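ABC transporter periplasmic peptide-binding protein (Pseudoalteromonas, PDB 4QFN) probably captures small peptides such as dipeptides in the periplasm and hands them to an ABC transporter for uptake into the cell. Local coordinates at residues A325-N330 and Y385-R390; K349-F354 and M493-L498; L448-T453 and N461-E466. All blocks are in the same frame, centred on the assembly; numbering follows the deposited sequence.

In the fold
Followed from the N terminus, the chain first leaves helix 319-325 through residues 325-330, which meet 385-390, a segment running into the start of helix 389-401, to close interaction 1. Before that closure, residues 349-354 open interaction 2, which ends only at 493-498, the C-terminal turn of helix 480-497; the two loops therefore cross. Interaction 3 lies wholly within the span of interaction 2 and is local, joining the start of helix 450-454 to the approach to helix 465-475; the loop between carries Lys457, which binds the glutamic acid ligand. Interactions 2 and 3 touch through Ile494 and Leu448 and through Gln497 and Trp462. Interaction 1 stands apart, about 12 Å from interaction 2 between nearest atoms.

Interaction 1 (A325-N330 and Y385-R390); sequences AVYYGN and YNPNAR. With GLU (glutamic acid), chain D.
Tyr327 reaches across to the backbone of Tyr385, its OH giving a hydrogen bond of 2.6 Å to Tyr385 O. The acceptor lies at the edge of the Tyr327 ring, in its plane, while the donor is tilted 25° from the carbonyl plane of Tyr385. On the way the ring crosses Pro387 at about a right angle, and CE2 of Tyr327 comes within 3.4 Å of Pro387 CD, an oblique approach. Beside it Val326 sets CG1 anti to its backbone N (chi1 170°), which carries that methyl to 3.9 Å from Asn386 OD1 and towards Pro387 CG. The same Asn386 OD1 accepts from Asn388 N at 3.1 Å, an Asx turn that leads into Asn388, whose OD1 accepts from Lys391 N as the N-cap of helix 389-401. Tyr385 is itself a first-shell residue: its OH donates to OXT of the bound glutamic acid at 2.5 Å, a ligand also held by Arg383, Lys457, Thr48 and Gly50. Tyr327 is thus a second-shell residue that probably helps to position the backbone of a ligand-binding one. A phenylalanine here would probably leave Tyr385 O without this donor and let the Tyr385 loop shift more readily beside the ligand. Around the pair, Met392 of helix 389-401 packs on Val326, Tyr327 and Asn386, and Ala504 of strand 500-513 on Tyr327.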
loop_
_atom_site.group_PDB
_atom_site.type_symbol
_atom_site.label_atom_id
_atom_site.label_comp_id
_atom_site.label_asym_id
_atom_site.label_seq_id
_atom_site.Cartn_x
_atom_site.Cartn_y
_atom_site.Cartn_z
ATOM N N ALA A 325 -6.477 -13.491 -20.291
ATOM C CA ALA A 325 -7.289 -12.349 -20.726
ATOM C C ALA A 325 -7.106 -11.103 -19.863
ATOM O O ALA A 325 -7.321 -9.987 -20.327
ATOM C CB ALA A 325 -8.756 -12.731 -20.786
ATOM N N VAL A 326 -6.718 -11.288 -18.602
ATOM C CA VAL A 326 -6.511 -10.144 -17.708
ATOM C C VAL A 326 -5.049 -9.742 -17.636
ATOM O O VAL A 326 -4.703 -8.599 -17.881
ATOM C CB VAL A 326 -7.066 -10.410 -16.284
ATOM C CG1 VAL A 326 -6.634 -9.325 -15.315
ATOM C CG2 VAL A 326 -8.584 -10.516 -16.329
ATOM N N TYR A 327 -4.188 -10.694 -17.314
ATOM C CA TYR A 327 -2.779 -10.396 -17.122
ATOM C C TYR A 327 -1.964 -10.484 -18.410
ATOM O O TYR A 327 -0.787 -10.146 -18.423
ATOM C CB TYR A 327 -2.192 -11.322 -16.064
ATOM C CG TYR A 327 -2.751 -11.076 -14.689
ATOM C CD1 TYR A 327 -3.884 -11.742 -14.256
ATOM C CD2 TYR A 327 -2.145 -10.171 -13.825
ATOM C CE1 TYR A 327 -4.400 -11.527 -13.008
ATOM C CE2 TYR A 327 -2.654 -9.946 -12.570
ATOM C CZ TYR A 327 -3.788 -10.620 -12.172
ATOM O OH TYR A 327 -4.296 -10.411 -10.927
ATOM N N TYR A 328 -2.589 -10.942 -19.487
ATOM C CA TYR A 328 -1.892 -11.045 -20.754
ATOM C C TYR A 328 -0.616 -11.873 -20.617
ATOM O O TYR A 328 0.396 -11.567 -21.243
ATOM C CB TYR A 328 -1.555 -9.650 -21.285
ATOM C CG TYR A 328 -2.699 -8.982 -22.005
ATOM C CD1 TYR A 328 -3.897 -8.730 -21.358
ATOM C CD2 TYR A 328 -2.581 -8.598 -23.335
ATOM C CE1 TYR A 328 -4.954 -8.124 -22.017
ATOM C CE2 TYR A 328 -3.636 -7.991 -24.004
ATOM C CZ TYR A 328 -4.819 -7.758 -23.340
ATOM O OH TYR A 328 -5.870 -7.154 -23.992
ATOM N N GLY A 329 -0.661 -12.912 -19.792
ATOM C CA GLY A 329 0.482 -13.799 -19.626
ATOM C C GLY A 329 1.628 -13.197 -18.828
ATOM O O GLY A 329 2.646 -13.854 -18.614
ATOM N N ASN A 330 1.458 -11.960 -18.362
ATOM C CA ASN A 330 2.514 -11.281 -17.617
ATOM C C ASN A 330 2.544 -11.570 -16.109
ATOM O O ASN A 330 3.564 -11.371 -15.461
ATOM C CB ASN A 330 2.449 -9.783 -17.872
ATOM C CG ASN A 330 2.630 -9.436 -19.340
ATOM O OD1 ASN A 330 3.425 -10.063 -20.041
ATOM N ND2 ASN A 330 1.884 -8.432 -19.813
ATOM N N TYR A 385 -1.189 -5.590 -8.951
ATOM C CA TYR A 385 -1.679 -6.942 -8.714
ATOM C C TYR A 385 -2.954 -7.324 -9.485
ATOM O O TYR A 385 -3.363 -8.477 -9.447
ATOM C CB TYR A 385 -1.895 -7.162 -7.220
ATOM C CG TYR A 385 -2.735 -6.091 -6.599
ATOM C CD1 TYR A 385 -4.126 -6.108 -6.736
ATOM C CD2 TYR A 385 -2.148 -5.042 -5.894
ATOM C CE1 TYR A 385 -4.906 -5.120 -6.166
ATOM C CE2 TYR A 385 -2.924 -4.045 -5.334
ATOM C CZ TYR A 385 -4.306 -4.095 -5.473
ATOM O OH TYR A 385 -5.086 -3.111 -4.931
ATOM N N ASN A 386 -3.572 -6.369 -10.173
ATOM C CA ASN A 386 -4.759 -6.636 -10.997
ATOM C C ASN A 386 -4.950 -5.513 -12.019
ATOM O O ASN A 386 -5.512 -4.463 -11.699
ATOM C CB ASN A 386 -6.019 -6.779 -10.131
ATOM C CG ASN A 386 -7.213 -7.359 -10.906
ATOM O OD1 ASN A 386 -7.294 -7.252 -12.125
ATOM N ND2 ASN A 386 -8.141 -7.963 -10.188
ATOM N N PRO A 387 -4.459 -5.720 -13.251
ATOM C CA PRO A 387 -4.528 -4.669 -14.280
ATOM C C PRO A 387 -5.943 -4.360 -14.776
ATOM O O PRO A 387 -6.140 -3.364 -15.456
ATOM C CB PRO A 387 -3.666 -5.226 -15.428
ATOM C CG PRO A 387 -3.485 -6.660 -15.137
ATOM C CD PRO A 387 -3.585 -6.833 -13.649
ATOM N N ASN A 388 -6.924 -5.183 -14.434
ATOM C CA ASN A 388 -8.261 -4.939 -14.950
ATOM C C ASN A 388 -9.320 -5.710 -14.170
ATOM O O ASN A 388 -9.778 -6.778 -14.606
ATOM C CB ASN A 388 -8.295 -5.344 -16.428
ATOM C CG ASN A 388 -9.509 -4.840 -17.139
ATOM O OD1 ASN A 388 -10.551 -4.576 -16.531
ATOM N ND2 ASN A 388 -9.392 -4.709 -18.454
ATOM N N ALA A 389 -9.708 -5.171 -13.019
ATOM C CA ALA A 389 -10.633 -5.880 -12.139
ATOM C C ALA A 389 -12.005 -6.081 -12.800
ATOM O O ALA A 389 -12.652 -7.091 -12.610
ATOM C CB ALA A 389 -10.769 -5.140 -10.820
ATOM N N ARG A 390 -12.440 -5.107 -13.587
ATOM C CA ARG A 390 -13.697 -5.220 -14.292
ATOM C C ARG A 390 -13.707 -6.460 -15.204
ATOM O O ARG A 390 -14.600 -7.295 -15.121
ATOM C CB ARG A 390 -13.888 -3.980 -15.145
ATOM C CG ARG A 390 -15.250 -3.389 -15.076
ATOM C CD ARG A 390 -16.339 -4.269 -15.651
ATOM N NE ARG A 390 -17.597 -3.866 -15.024
ATOM C CZ ARG A 390 -18.032 -2.609 -14.997
ATOM N NH1 ARG A 390 -17.331 -1.656 -15.595
ATOM N NH2 ARG A 390 -19.160 -2.301 -14.379
HETATM N N GLU D . -2.893 -0.661 -1.173
HETATM C CA GLU D . -3.809 -1.048 -2.243
HETATM C C GLU D . -3.475 -0.395 -3.577
HETATM O O GLU D . -2.894 0.688 -3.645
HETATM C CB GLU D . -5.262 -0.751 -1.862
HETATM C CG GLU D . -5.730 -1.481 -0.616
HETATM C CD GLU D . -5.616 -0.633 0.653
HETATM O OE1 GLU D . -6.218 -1.018 1.684
HETATM O OE2 GLU D . -4.943 0.427 0.616
HETATM O OXT GLU D . -3.793 -0.951 -4.627
#

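Interaction 2 (K349-F354 and M493-L498); sequences KNMPIF and MIIEQL
Leu498, which packs on Pro352 across this contact, gives its backbone N to Ile494 O at 2.7 Å, the closing bond of helix 480-497. It is the residue where the chain leaves that helix, and its positive phi turns the backbone towards strand 500-513. This is a helix terminus packed against a proline-containing loop, in a solute-binding protein of family 5, and no hydrogen bond joins the two segments. Ile495 is the centre of the packing, and its two branches serve different partners. CG2, anti to the backbone N, lies 3.7 Å from Asn350 O and, more loosely, beside Pro352 CD. The other branch carries CD1 to the sulfur of Met351. Met351 starts out with its CB directed away from the helix, but the bend at chi2 (-68°) carries SD back across Ile495 at about a right angle. On the exposed flank, Asn350 ND2 and Glu496 OE2 stand 3.5 Å apart with amide and carboxylate planes turned by 24°; Glu496 has two conformers, so this near approach is loosely defined. Other elements pack round the contact: Val314 and His315 of helix 307-315 touch Pro352, Val314 also meets Leu498, and Tyr501 of strand 500-513 lies against Met351 and Pro352. The loop is further held where Ile353 O bonds to His315, and the helix end where Gln497 O bonds to Arg310. The tightest apolar approach between the two segments is Met351 SD to Ile495 CD1, at 3.5 Å.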
loop_
_atom_site.group_PDB
_atom_site.type_symbol
_atom_site.label_atom_id
_atom_site.label_comp_id
_atom_site.label_asym_id
_atom_site.label_seq_id
_atom_site.Cartn_x
_atom_site.Cartn_y
_atom_site.Cartn_z
ATOM N N LYS A 349 -0.042 -27.059 -1.098
ATOM C CA LYS A 349 -0.429 -28.305 -1.740
ATOM C C LYS A 349 -1.890 -28.321 -2.172
ATOM O O LYS A 349 -2.214 -28.798 -3.254
ATOM C CB LYS A 349 -0.166 -29.470 -0.783
ATOM C CG LYS A 349 -0.351 -30.844 -1.405
ATOM C CD LYS A 349 -0.203 -31.960 -0.374
ATOM C CE LYS A 349 -0.176 -33.334 -1.040
ATOM N NZ LYS A 349 -1.426 -33.637 -1.802
ATOM N N ASN A 350 -2.766 -27.797 -1.320
ATOM C CA ASN A 350 -4.206 -27.857 -1.558
ATOM C C ASN A 350 -4.807 -26.634 -2.242
ATOM O O ASN A 350 -5.993 -26.365 -2.053
ATOM C CB ASN A 350 -4.975 -28.078 -0.241
ATOM C CG ASN A 350 -4.391 -29.191 0.606
ATOM O OD1 ASN A 350 -4.012 -30.254 0.098
ATOM N ND2 ASN A 350 -4.312 -28.950 1.916
ATOM N N MET A 351 -4.023 -25.879 -3.011
ATOM C CA MET A 351 -4.625 -24.765 -3.730
ATOM C C MET A 351 -5.788 -25.324 -4.533
ATOM O O MET A 351 -5.670 -26.365 -5.176
ATOM C CB MET A 351 -3.630 -24.068 -4.661
ATOM C CG MET A 351 -2.804 -22.983 -3.997
ATOM S SD MET A 351 -3.782 -21.543 -3.526
ATOM C CE MET A 351 -4.036 -20.695 -5.080
ATOM N N PRO A 352 -6.931 -24.652 -4.476
ATOM C CA PRO A 352 -8.083 -25.102 -5.258
ATOM C C PRO A 352 -7.737 -25.126 -6.736
ATOM O O PRO A 352 -7.081 -24.209 -7.230
ATOM C CB PRO A 352 -9.121 -24.008 -5.005
ATOM C CG PRO A 352 -8.709 -23.370 -3.718
ATOM C CD PRO A 352 -7.217 -23.453 -3.674
ATOM N N ILE A 353 -8.176 -26.161 -7.437
ATOM C CA ILE A 353 -8.026 -26.199 -8.882
ATOM C C ILE A 353 -9.381 -25.953 -9.551
ATOM O O ILE A 353 -10.426 -26.185 -8.953
ATOM C CB ILE A 353 -7.410 -27.531 -9.360
ATOM C CG1 ILE A 353 -7.009 -27.436 -10.840
ATOM C CG2 ILE A 353 -8.369 -28.698 -9.098
ATOM C CD1 ILE A 353 -6.043 -26.280 -11.169
ATOM N N PHE A 354 -9.350 -25.451 -10.779
ATOM C CA PHE A 354 -10.556 -25.170 -11.540
ATOM C C PHE A 354 -11.295 -26.468 -11.850
ATOM O O PHE A 354 -10.756 -27.353 -12.517
ATOM C CB PHE A 354 -10.188 -24.433 -12.832
ATOM C CG PHE A 354 -11.330 -24.278 -13.793
ATOM C CD1 PHE A 354 -12.520 -23.694 -13.392
ATOM C CD2 PHE A 354 -11.209 -24.704 -15.107
ATOM C CE1 PHE A 354 -13.588 -23.547 -14.283
ATOM C CE2 PHE A 354 -12.263 -24.561 -16.002
ATOM C CZ PHE A 354 -13.456 -23.980 -15.589
ATOM N N MET A 493 -3.169 -22.017 6.672
ATOM C CA MET A 493 -4.440 -21.645 7.253
ATOM C C MET A 493 -5.301 -20.827 6.276
ATOM O O MET A 493 -6.503 -21.062 6.163
ATOM C CB MET A 493 -4.227 -20.912 8.586
ATOM C CG MET A 493 -5.484 -20.830 9.447
ATOM S SD MET A 493 -5.209 -20.147 11.112
ATOM C CE MET A 493 -4.078 -21.330 11.843
ATOM N N ILE A 494 -4.690 -19.887 5.559
ATOM C CA ILE A 494 -5.440 -19.059 4.614
ATOM C C ILE A 494 -6.058 -19.939 3.514
ATOM O O ILE A 494 -7.203 -19.737 3.096
ATOM C CB ILE A 494 -4.547 -17.955 3.992
ATOM C CG1 ILE A 494 -4.090 -16.958 5.057
ATOM C CG2 ILE A 494 -5.296 -17.182 2.936
ATOM C CD1 ILE A 494 -2.759 -16.288 4.728
ATOM N N ILE A 495 -5.305 -20.935 3.058
ATOM C CA ILE A 495 -5.801 -21.810 2.000
ATOM C C ILE A 495 -6.913 -22.744 2.500
ATOM O O ILE A 495 -7.894 -22.972 1.794
ATOM C CB ILE A 495 -4.658 -22.609 1.331
ATOM C CG1 ILE A 495 -3.621 -21.653 0.756
ATOM C CG2 ILE A 495 -5.194 -23.523 0.230
ATOM C CD1 ILE A 495 -4.218 -20.631 -0.193
ATOM N N GLU A 496 -6.754 -23.268 3.713
ATOM C CA GLU A 496 -7.757 -24.156 4.296
ATOM C C GLU A 496 -9.074 -23.428 4.564
ATOM O O GLU A 496 -10.148 -23.944 4.265
ATOM C CB GLU A 496 -7.244 -24.778 5.602
ATOM C CG GLU A 496 -5.969 -25.602 5.473
ATOM C CD GLU A 496 -6.184 -26.911 4.748
ATOM O OE1 GLU A 496 -5.882 -27.968 5.343
ATOM O OE2 GLU A 496 -6.644 -26.890 3.585
ATOM N N GLN A 497 -8.981 -22.226 5.125
ATOM C CA GLN A 497 -10.161 -21.463 5.515
ATOM C C GLN A 497 -10.657 -20.515 4.419
ATOM O O GLN A 497 -11.810 -20.066 4.435
ATOM C CB GLN A 497 -9.883 -20.687 6.808
ATOM C CG GLN A 497 -9.678 -21.571 8.042
ATOM C CD GLN A 497 -10.892 -22.436 8.349
ATOM O OE1 GLN A 497 -10.768 -23.633 8.645
ATOM N NE2 GLN A 497 -12.075 -21.838 8.271
ATOM N N LEU A 498 -9.787 -20.204 3.470
ATOM C CA LEU A 498 -10.174 -19.364 2.340
ATOM C C LEU A 498 -10.920 -18.087 2.711
ATOM O O LEU A 498 -11.980 -17.820 2.152
ATOM C CB LEU A 498 -11.044 -20.157 1.353
ATOM C CG LEU A 498 -10.376 -21.290 0.570
ATOM C CD1 LEU A 498 -11.396 -22.103 -0.240
ATOM C CD2 LEU A 498 -9.270 -20.742 -0.330
#

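Interaction 3 (L448-T453 and N461-E466); sequences LSCTAT and NWCNPE
A disulfide between Cys450 and Cys463 defines this contact, tying the first turn of helix 450-454 to the extended loop leading into helix 465-475 and closing a short loop. The SG atoms of Cys450 and Cys463 are 2.1 Å apart and chi3 is 93°, close to the perpendicular setting in which a disulfide is least strained. The two cysteines enter it differently: Cys450 SG lies beside its backbone N (chi1 -66°), whereas Cys463 SG extends anti to its own. Beyond the bridge, packing completes the contact. Leu448 crosses the Trp462 ring obliquely, CD2 at 4.0 Å from CE3, and Asn464 CB sits over one face of that ring, offset toward its rim. Farther along, the Thr453 hydroxyl OG1 rests 3.4 Å from Asn461 CA. Leu448 O and Trp462 O, both acceptors, face each other at 3.4 Å. A water nearby donates to Leu448 O at 2.9 Å; its approach to Asn464 N is short and doubtful, but it may link the two backbones. Both helices begin with a side-chain cap: Ser449 OG takes a weak bond from Ala452 N and is also bonded to Ser445 O, while Asn464 OD1 takes Phe467 N. Asp468 in helix 465-475 adds a bond to Cys450 N. A disulfide here fits a protein of the oxidising periplasm; no direct hydrogen bond joins the two segments, so the covalent link, together with the packing, limits how far the starts of the two helices can separate.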
loop_
_atom_site.group_PDB
_atom_site.type_symbol
_atom_site.label_atom_id
_atom_site.label_comp_id
_atom_site.label_asym_id
_atom_site.label_seq_id
_atom_site.Cartn_x
_atom_site.Cartn_y
_atom_site.Cartn_z
ATOM N N LEU A 448 -5.128 -9.604 6.975
ATOM C CA LEU A 448 -5.987 -10.636 7.545
ATOM C C LEU A 448 -6.118 -10.652 9.065
ATOM O O LEU A 448 -6.688 -11.589 9.624
ATOM C CB LEU A 448 -5.504 -12.010 7.085
ATOM C CG LEU A 448 -5.767 -12.227 5.600
ATOM C CD1 LEU A 448 -5.077 -13.492 5.149
ATOM C CD2 LEU A 448 -7.268 -12.279 5.315
ATOM N N SER A 449 -5.580 -9.650 9.746
ATOM C CA SER A 449 -5.608 -9.692 11.202
ATOM C C SER A 449 -6.868 -9.046 11.785
ATOM O O SER A 449 -7.561 -8.262 11.111
ATOM C CB SER A 449 -4.362 -9.047 11.797
ATOM O OG SER A 449 -4.469 -7.643 11.760
ATOM N N CYS A 450 -7.157 -9.380 13.039
ATOM C CA CYS A 450 -8.324 -8.830 13.722
ATOM C C CYS A 450 -8.302 -7.310 13.775
ATOM O O CYS A 450 -9.296 -6.657 13.428
ATOM C CB CYS A 450 -8.451 -9.406 15.135
ATOM S SG CYS A 450 -8.800 -11.200 15.166
ATOM N N THR A 451 -7.176 -6.741 14.200
ATOM C CA THR A 451 -7.103 -5.294 14.337
ATOM C C THR A 451 -7.267 -4.612 12.971
ATOM O O THR A 451 -7.890 -3.553 12.870
ATOM C CB THR A 451 -5.812 -4.832 15.045
ATOM O OG1 THR A 451 -4.668 -5.320 14.324
ATOM C CG2 THR A 451 -5.776 -5.370 16.462
ATOM N N ALA A 452 -6.726 -5.230 11.921
ATOM C CA ALA A 452 -6.955 -4.732 10.570
ATOM C C ALA A 452 -8.459 -4.636 10.267
ATOM O O ALA A 452 -8.925 -3.643 9.739
ATOM C CB ALA A 452 -6.245 -5.604 9.544
ATOM N N THR A 453 -9.214 -5.662 10.631
ATOM C CA THR A 453 -10.657 -5.653 10.429
ATOM C C THR A 453 -11.343 -4.506 11.178
ATOM O O THR A 453 -12.309 -3.916 10.687
ATOM C CB THR A 453 -11.287 -7.010 10.857
ATOM O OG1 THR A 453 -11.767 -7.694 9.700
ATOM C CG2 THR A 453 -12.454 -6.788 11.772
ATOM N N ASN A 461 -12.926 -9.429 6.102
ATOM C CA ASN A 461 -13.690 -9.207 7.330
ATOM C C ASN A 461 -13.437 -10.341 8.303
ATOM O O ASN A 461 -14.321 -10.749 9.054
ATOM C CB ASN A 461 -15.183 -9.096 7.020
ATOM C CG ASN A 461 -15.937 -8.296 8.060
ATOM O OD1 ASN A 461 -15.338 -7.684 8.936
ATOM N ND2 ASN A 461 -17.267 -8.294 7.962
ATOM N N TRP A 462 -12.207 -10.839 8.274
ATOM C CA TRP A 462 -11.844 -12.086 8.927
ATOM C C TRP A 462 -11.103 -11.814 10.235
ATOM O O TRP A 462 -9.987 -11.284 10.228
ATOM C CB TRP A 462 -10.924 -12.865 7.991
ATOM C CG TRP A 462 -10.795 -14.330 8.261
ATOM C CD1 TRP A 462 -11.810 -15.237 8.354
ATOM C CD2 TRP A 462 -9.571 -15.079 8.382
ATOM N NE1 TRP A 462 -11.294 -16.498 8.560
ATOM C CE2 TRP A 462 -9.925 -16.428 8.582
ATOM C CE3 TRP A 462 -8.214 -14.735 8.357
ATOM C CZ2 TRP A 462 -8.970 -17.437 8.753
ATOM C CZ3 TRP A 462 -7.265 -15.734 8.532
ATOM C CH2 TRP A 462 -7.650 -17.071 8.721
ATOM N N CYS A 463 -11.723 -12.168 11.354
ATOM C CA CYS A 463 -11.028 -12.110 12.625
ATOM C C CYS A 463 -10.875 -13.515 13.170
ATOM O O CYS A 463 -11.840 -14.134 13.599
ATOM C CB CYS A 463 -11.757 -11.237 13.648
ATOM S SG CYS A 463 -10.857 -11.162 15.234
ATOM N N ASN A 464 -9.648 -14.007 13.140
ATOM C CA ASN A 464 -9.336 -15.333 13.631
ATOM C C ASN A 464 -8.110 -15.274 14.552
ATOM O O ASN A 464 -6.973 -15.230 14.089
ATOM C CB ASN A 464 -9.130 -16.282 12.444
ATOM C CG ASN A 464 -8.774 -17.685 12.878
ATOM O OD1 ASN A 464 -8.128 -17.879 13.904
ATOM N ND2 ASN A 464 -9.190 -18.673 12.098
ATOM N N PRO A 465 -8.347 -15.254 15.869
ATOM C CA PRO A 465 -7.282 -15.077 16.855
ATOM C C PRO A 465 -6.222 -16.168 16.776
ATOM O O PRO A 465 -5.061 -15.898 17.092
ATOM C CB PRO A 465 -8.031 -15.150 18.189
ATOM C CG PRO A 465 -9.401 -14.685 17.853
ATOM C CD PRO A 465 -9.671 -15.285 16.506
ATOM N N GLU A 466 -6.620 -17.375 16.380
ATOM C CA GLU A 466 -5.664 -18.460 16.197
ATOM C C GLU A 466 -4.691 -18.137 15.049
ATOM O O GLU A 466 -3.505 -18.456 15.113
ATOM C CB GLU A 466 -6.390 -19.783 15.959
ATOM C CG GLU A 466 -7.037 -20.375 17.229
ATOM C CD GLU A 466 -8.174 -19.520 17.815
ATOM O OE1 GLU A 466 -8.176 -19.305 19.052
ATOM O OE2 GLU A 466 -9.068 -19.076 17.051
HETATM O O HOH W 1 -7.764 -12.715 12.015
#